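Local structure of beta-glucosidase (Saccharopolyspora erythraea D, 5M6G) at residues 249-252 against 253-256; 154-157 against 158-162; 515-518 against 519-522. The protein probably hydrolyses terminal, non-reducing beta-D-glucosyl residues with release of beta-D-glucose, as a member of glycosyl hydrolase family 3. All coordinates share one frame; numbering follows the deposited sequence.

Contact 1: residues 249-252 against 253-256; sequences EISE and QELR
Q253 meets S251 with its CB, which sits 3.7 Å from S251 OG, while the rest of its straight chain runs off to an amide whose NE2 is hydrogen-bonded to E257 one turn on.

E254 and S251 bond to each other in both directions. The backbone N of E254 gives a hydrogen bond to S251 OG over 2.9 Å, and S251 N answers with a nearly straight bond (172°) to E254 OE1, 3.0 Å long. OE1 is met on its anti side, and S251 OG gives E254 OE1 a second, longer bond of 3.2 Å. With OG between its own N and carbonyl carbon (chi1 69°), the serine hydroxyl lies where E254 N can reach it. This reciprocal pairing is a capping box: S251 is the N-cap of helix 252-259, in the family 3 N-terminal domain, and two main-chain N-H groups at the helix start each find a side-chain acceptor. I250 lies obliquely across the E254 chain, its CB 3.7 Å from E254 OE1.

L255 sends its N to S251 O, the first i to i+4 bond here, and its CB receives I250 CD1 at 3.9 Å. Beyond, the leucine packs on W281 and on L292 of helix 290-300.

R256 N bonds to E252 O, and the two side chains then run side by side in the same direction. R256 NE gives a nearly straight 2.9 Å salt-bridge bond to E252 OE2, which lies almost exactly in the guanidinium plane; carboxylate and guanidinium are only 25° from coplanar. NH2 reaches the same oxygen weakly, its stronger partner being E300, while E252 OE2 also takes a hydrogen bond from Y291 OH.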
loop_
_atom_site.group_PDB
_atom_site.type_symbol
_atom_site.label_atom_id
_atom_site.label_comp_id
_atom_site.label_asym_id
_atom_site.label_seq_id
_atom_site.Cartn_x
_atom_site.Cartn_y
_atom_site.Cartn_z
ATOM N N GLU A 249 10.020 16.925 -11.553
ATOM C CA GLU A 249 10.924 17.847 -12.230
ATOM C C GLU A 249 11.966 18.311 -11.219
ATOM O O GLU A 249 11.840 19.373 -10.621
ATOM C CB GLU A 249 10.140 19.007 -12.811
ATOM C CG GLU A 249 8.886 18.573 -13.560
ATOM C CD GLU A 249 8.079 19.761 -14.061
ATOM O OE1 GLU A 249 8.602 20.509 -14.918
ATOM O OE2 GLU A 249 6.938 19.959 -13.585
ATOM N N ILE A 250 12.996 17.483 -11.021
ATOM C CA ILE A 250 14.030 17.711 -10.021
ATOM C C ILE A 250 15.367 17.238 -10.583
ATOM O O ILE A 250 15.433 16.466 -11.542
ATOM C CB ILE A 250 13.732 16.989 -8.682
ATOM C CG1 ILE A 250 13.791 15.472 -8.867
ATOM C CG2 ILE A 250 12.358 17.388 -8.115
ATOM C CD1 ILE A 250 13.489 14.710 -7.570
ATOM N N SER A 251 16.448 17.713 -9.973
ATOM C CA SER A 251 17.772 17.309 -10.413
ATOM C C SER A 251 17.998 15.826 -10.125
ATOM O O SER A 251 17.312 15.212 -9.299
ATOM C CB SER A 251 18.841 18.127 -9.702
ATOM O OG SER A 251 18.875 17.775 -8.332
ATOM N N GLU A 252 18.988 15.245 -10.810
ATOM C CA GLU A 252 19.367 13.876 -10.473
ATOM C C GLU A 252 19.854 13.785 -9.034
ATOM O O GLU A 252 19.586 12.795 -8.340
ATOM C CB GLU A 252 20.433 13.351 -11.431
ATOM C CG GLU A 252 20.757 11.891 -11.136
ATOM C CD GLU A 252 21.555 11.233 -12.225
ATOM O OE1 GLU A 252 21.760 11.870 -13.279
ATOM O OE2 GLU A 252 21.966 10.073 -12.020
ATOM N N GLN A 253 20.548 14.820 -8.553
ATOM C CA GLN A 253 20.951 14.844 -7.150
ATOM C C GLN A 253 19.739 14.770 -6.223
ATOM O O GLN A 253 19.731 13.996 -5.260
ATOM C CB GLN A 253 21.767 16.100 -6.846
ATOM C CG GLN A 253 22.280 16.130 -5.419
ATOM C CD GLN A 253 23.058 17.387 -5.094
ATOM O OE1 GLN A 253 23.208 18.278 -5.938
ATOM N NE2 GLN A 253 23.559 17.470 -3.864
ATOM N N GLU A 254 18.706 15.576 -6.489
ATOM C CA GLU A 254 17.524 15.555 -5.625
ATOM C C GLU A 254 16.814 14.210 -5.710
ATOM O O GLU A 254 16.328 13.686 -4.695
ATOM C CB GLU A 254 16.559 16.688 -5.997
ATOM C CG GLU A 254 17.094 18.089 -5.708
ATOM C CD GLU A 254 16.224 19.206 -6.291
ATOM O OE1 GLU A 254 16.219 19.421 -7.535
ATOM O OE2 GLU A 254 15.546 19.879 -5.491
ATOM N N LEU A 255 16.731 13.645 -6.913
ATOM C CA LEU A 255 16.118 12.330 -7.066
ATOM C C LEU A 255 16.890 11.288 -6.272
ATOM O O LEU A 255 16.296 10.471 -5.562
ATOM C CB LEU A 255 16.053 11.951 -8.548
ATOM C CG LEU A 255 15.326 10.649 -8.915
ATOM C CD1 LEU A 255 13.828 10.832 -8.752
ATOM C CD2 LEU A 255 15.667 10.193 -10.346
ATOM N N ARG A 256 18.221 11.332 -6.349
ATOM C CA ARG A 256 19.055 10.361 -5.652
ATOM C C ARG A 256 19.063 10.581 -4.148
ATOM O O ARG A 256 19.169 9.610 -3.386
ATOM C CB ARG A 256 20.486 10.414 -6.189
ATOM C CG ARG A 256 20.623 9.901 -7.604
ATOM C CD ARG A 256 22.024 10.103 -8.122
ATOM N NE ARG A 256 22.287 9.279 -9.299
ATOM C CZ ARG A 256 22.739 8.030 -9.252
ATOM N NH1 ARG A 256 22.969 7.445 -8.082
ATOM N NH2 ARG A 256 22.947 7.353 -10.378
#

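Contact 2: residues 154-157 against 158-162; sequences NPDL and VQRIG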
loop_
_atom_site.group_PDB
_atom_site.type_symbol
_atom_site.label_atom_id
_atom_site.label_comp_id
_atom_site.label_asym_id
_atom_site.label_seq_id
_atom_site.Cartn_x
_atom_site.Cartn_y
_atom_site.Cartn_z
ATOM N N ASN A 154 8.220 3.279 14.445
ATOM C CA ASN A 154 8.513 1.958 14.998
ATOM C C ASN A 154 8.715 0.950 13.869
ATOM O O ASN A 154 7.760 0.274 13.451
ATOM C CB ASN A 154 7.381 1.529 15.927
ATOM C CG ASN A 154 7.680 0.253 16.670
ATOM O OD1 ASN A 154 8.623 -0.469 16.340
ATOM N ND2 ASN A 154 6.865 -0.041 17.690
ATOM N N PRO A 155 9.943 0.809 13.351
ATOM C CA PRO A 155 10.173 -0.146 12.248
ATOM C C PRO A 155 9.942 -1.592 12.635
ATOM O O PRO A 155 9.558 -2.408 11.783
ATOM C CB PRO A 155 11.643 0.090 11.868
ATOM C CG PRO A 155 12.004 1.419 12.473
ATOM C CD PRO A 155 11.145 1.592 13.681
ATOM N N ASP A 156 10.208 -1.954 13.886
ATOM C CA ASP A 156 9.983 -3.334 14.293
ATOM C C ASP A 156 8.505 -3.691 14.204
ATOM O O ASP A 156 8.144 -4.790 13.759
ATOM C CB ASP A 156 10.517 -3.547 15.704
ATOM C CG ASP A 156 10.613 -5.003 16.059
ATOM O OD1 ASP A 156 11.499 -5.684 15.495
ATOM O OD2 ASP A 156 9.808 -5.465 16.890
ATOM N N LEU A 157 7.636 -2.758 14.599
ATOM C CA LEU A 157 6.196 -2.958 14.473
ATOM C C LEU A 157 5.780 -3.140 13.019
ATOM O O LEU A 157 4.937 -3.986 12.706
ATOM C CB LEU A 157 5.460 -1.764 15.078
ATOM C CG LEU A 157 3.939 -1.747 14.941
ATOM C CD1 LEU A 157 3.340 -2.799 15.862
ATOM C CD2 LEU A 157 3.403 -0.341 15.270
ATOM N N VAL A 158 6.342 -2.330 12.120
ATOM C CA VAL A 158 6.002 -2.443 10.704
ATOM C C VAL A 158 6.458 -3.793 10.161
ATOM O O VAL A 158 5.757 -4.432 9.364
ATOM C CB VAL A 158 6.606 -1.255 9.929
ATOM C CG1 VAL A 158 6.671 -1.524 8.413
ATOM C CG2 VAL A 158 5.810 0.017 10.245
ATOM N N GLN A 159 7.618 -4.265 10.619
ATOM C CA GLN A 159 8.085 -5.592 10.236
ATOM C C GLN A 159 7.119 -6.678 10.714
ATOM O O GLN A 159 6.766 -7.582 9.948
ATOM C CB GLN A 159 9.497 -5.820 10.785
ATOM C CG GLN A 159 10.057 -7.219 10.553
ATOM C CD GLN A 159 11.518 -7.330 10.960
ATOM O OE1 GLN A 159 12.264 -6.356 10.899
ATOM N NE2 GLN A 159 11.925 -8.516 11.391
ATOM N N ARG A 160 6.645 -6.590 11.964
ATOM C CA ARG A 160 5.693 -7.591 12.447
ATOM C C ARG A 160 4.412 -7.572 11.627
ATOM O O ARG A 160 3.801 -8.622 11.389
ATOM C CB ARG A 160 5.367 -7.363 13.930
ATOM C CG ARG A 160 6.397 -7.927 14.888
ATOM C CD ARG A 160 6.753 -6.910 15.957
ATOM N NE ARG A 160 5.698 -6.780 16.952
ATOM C CZ ARG A 160 5.568 -5.748 17.781
ATOM N NH1 ARG A 160 6.430 -4.735 17.741
ATOM N NH2 ARG A 160 4.569 -5.735 18.651
ATOM N N ILE A 161 3.976 -6.382 11.205
ATOM C CA ILE A 161 2.790 -6.271 10.362
ATOM C C ILE A 161 3.044 -6.913 9.001
ATOM O O ILE A 161 2.173 -7.604 8.450
ATOM C CB ILE A 161 2.380 -4.794 10.229
ATOM C CG1 ILE A 161 1.895 -4.245 11.579
ATOM C CG2 ILE A 161 1.324 -4.629 9.146
ATOM C CD1 ILE A 161 1.851 -2.714 11.651
ATOM N N GLY A 162 4.239 -6.701 8.440
ATOM C CA GLY A 162 4.611 -7.408 7.220
ATOM C C GLY A 162 4.503 -8.915 7.364
ATOM O O GLY A 162 3.967 -9.600 6.483
#
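Q159 N bonds to P155 O at 2.9 Å, and the same alpha-helical pattern continues with R160 N to D156 O and I161 N to L157 O. N154 is the N-cap of helix 155-170, its OD1 taking L157 N at 3.0 Å from well above the amide plane, while its ND2 is held by E411 of helix 399-412. V158 N completes the first turn on N154 O. D156 and R160 add a long salt bridge, D156 OD2 to R160 NH1 at 3.6 Å, with the carboxylate oblique to the guanidinium. Bends at chi2 and chi3 fold the arginine back toward the helix start and bring its CD to 3.5 Å from D156 OD2.

Packing centres on L157, which lies against L404 and A408 of helix 399-412. Replacing it with an alanine would probably open a gap against that helix and deprive the R160 guanidinium of the methyl that supports one face. V158 turns instead to helix 209-215, and I161 to L149 and A408. Between the two segments, I161 CD1 comes within 4.0 Å of L157 CG, and L157 CD1 sits 3.9 Å above the guanidinium plane of R160, displaced toward its rim.

Contact 3: residues 515-518 against 519-522; sequences GLDE and EDRA
D520 N donates to D517 OD1 over 2.8 Å, almost straight at 170° and met nearly along the C-O axis. The aspartate reaches it because its CG lies between the backbone N and the carbonyl carbon (chi1 63°), which swings the carboxylate back over the first turn. Main-chain bonds follow from R521 N to D517 O and from A522 N to E518 O. R521 also uses its side chain on the backbone, with NE giving a hydrogen bond of 2.9 Å to L516 O that arrives above the carbonyl plane; a bend at chi3 turns the guanidinium to this position.

Charge is crowded here. D517 OD1 and D520 OD1 stand 3.4 Å apart, and the repulsion is likely to be eased by K436, which forms salt bridges with D517 OD2 and D520 OD1. E519 is paired with R482. E518 and R521 carry opposite charges but stay beyond salt-bridge distance; the nearer approach is of E518 CG to R521 NH2, 3.5 Å.

Water joins the segments twice. One molecule accepts from D517 N and donates to D520 OD2 at 2.7 Å, linking main chain to carboxylate; another donates to E519 OE2 and, weakly, to D517 OD2.

Apolar contact falls to L516, whose CB touches R521 CG at 3.6 Å. Its side chain crosses that of D520 at about a right angle, with L516 CD2 3.7 Å from D520 OD2, and V498 and W553 lie beyond. All this surrounds an aspartate N-cap, D517 opening helix 518-528 beside strand 493-499 of the family 3 C-terminal domain.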
loop_
_atom_site.group_PDB
_atom_site.type_symbol
_atom_site.label_atom_id
_atom_site.label_comp_id
_atom_site.label_asym_id
_atom_site.label_seq_id
_atom_site.Cartn_x
_atom_site.Cartn_y
_atom_site.Cartn_z
ATOM N N GLY A 515 -9.019 21.916 3.002
ATOM C CA GLY A 515 -9.765 22.285 4.186
ATOM C C GLY A 515 -10.857 21.281 4.515
ATOM O O GLY A 515 -11.266 20.464 3.695
ATOM N N LEU A 516 -11.344 21.342 5.751
ATOM C CA LEU A 516 -12.473 20.504 6.126
ATOM C C LEU A 516 -13.687 20.858 5.276
ATOM O O LEU A 516 -13.941 22.031 4.992
ATOM C CB LEU A 516 -12.795 20.684 7.614
ATOM C CG LEU A 516 -11.715 20.220 8.591
ATOM C CD1 LEU A 516 -12.082 20.631 10.008
ATOM C CD2 LEU A 516 -11.568 18.710 8.489
ATOM N N ASP A 517 -14.434 19.838 4.860
ATOM C CA ASP A 517 -15.643 20.090 4.094
ATOM C C ASP A 517 -16.698 20.756 4.980
ATOM O O ASP A 517 -16.503 20.986 6.184
ATOM C CB ASP A 517 -16.158 18.802 3.444
ATOM C CG ASP A 517 -16.568 17.729 4.443
ATOM O OD1 ASP A 517 -16.871 18.041 5.611
ATOM O OD2 ASP A 517 -16.617 16.547 4.035
ATOM N N GLU A 518 -17.834 21.094 4.375
ATOM C CA GLU A 518 -18.781 21.927 5.108
ATOM C C GLU A 518 -19.484 21.133 6.196
ATOM O O GLU A 518 -19.853 21.697 7.232
ATOM C CB GLU A 518 -19.774 22.578 4.141
ATOM C CG GLU A 518 -19.102 23.678 3.303
ATOM C CD GLU A 518 -20.070 24.717 2.756
ATOM O OE1 GLU A 518 -21.298 24.472 2.787
ATOM O OE2 GLU A 518 -19.597 25.794 2.319
ATOM N N GLU A 519 -19.637 19.825 6.004
ATOM C CA GLU A 519 -20.230 19.005 7.051
ATOM C C GLU A 519 -19.341 18.970 8.286
ATOM O O GLU A 519 -19.818 19.169 9.411
ATOM C CB GLU A 519 -20.492 17.589 6.538
ATOM C CG GLU A 519 -20.924 16.643 7.661
ATOM C CD GLU A 519 -21.135 15.200 7.206
ATOM O OE1 GLU A 519 -21.448 14.364 8.080
ATOM O OE2 GLU A 519 -21.002 14.899 5.994
ATOM N N ASP A 520 -18.042 18.707 8.100
ATOM C CA ASP A 520 -17.138 18.644 9.249
ATOM C C ASP A 520 -17.114 19.964 10.014
ATOM O O ASP A 520 -17.087 19.971 11.250
ATOM C CB ASP A 520 -15.719 18.288 8.807
ATOM C CG ASP A 520 -15.598 16.863 8.262
ATOM O OD1 ASP A 520 -16.567 16.074 8.334
ATOM O OD2 ASP A 520 -14.504 16.528 7.761
ATOM N N ARG A 521 -17.098 21.093 9.299
ATOM C CA ARG A 521 -17.015 22.376 9.997
ATOM C C ARG A 521 -18.335 22.729 10.679
ATOM O O ARG A 521 -18.331 23.288 11.781
ATOM C CB ARG A 521 -16.574 23.477 9.037
ATOM C CG ARG A 521 -15.300 23.121 8.297
ATOM C CD ARG A 521 -14.642 24.315 7.719
ATOM N NE ARG A 521 -14.918 24.379 6.287
ATOM C CZ ARG A 521 -15.906 25.091 5.771
ATOM N NH1 ARG A 521 -16.681 25.814 6.572
ATOM N NH2 ARG A 521 -16.096 25.098 4.460
ATOM N N ALA A 522 -19.467 22.401 10.051
ATOM C CA ALA A 522 -20.766 22.569 10.703
ATOM C C ALA A 522 -20.873 21.727 11.972
ATOM O O ALA A 522 -21.366 22.199 13.002
ATOM C CB ALA A 522 -21.889 22.198 9.731
HETATM O O HOH W 1 -13.341 17.171 5.418
HETATM O O HOH W 2 -19.762 15.614 3.391
#

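In the fold
All three contacts are helix starts with a side-chain N-cap, a serine in contact 1, an asparagine in contact 2 and an aspartate in contact 3, yet they touch nowhere and their centres lie 30 to 37 Å apart. Contacts 1 and 2 belong to the N-terminal family domain, contact 3 to the C-terminal one. Contact 1 is a surface contact; contacts 2 and 3 are partly buried, with contact 2 nearest the chain centre. Only contact 1 closes a full capping box. In contact 2 leucine, valine and isoleucine pack against neighbouring helices, whereas contact 3 gathers acidic groups and bridging waters near inner strand 493-499 of the mixed sheet.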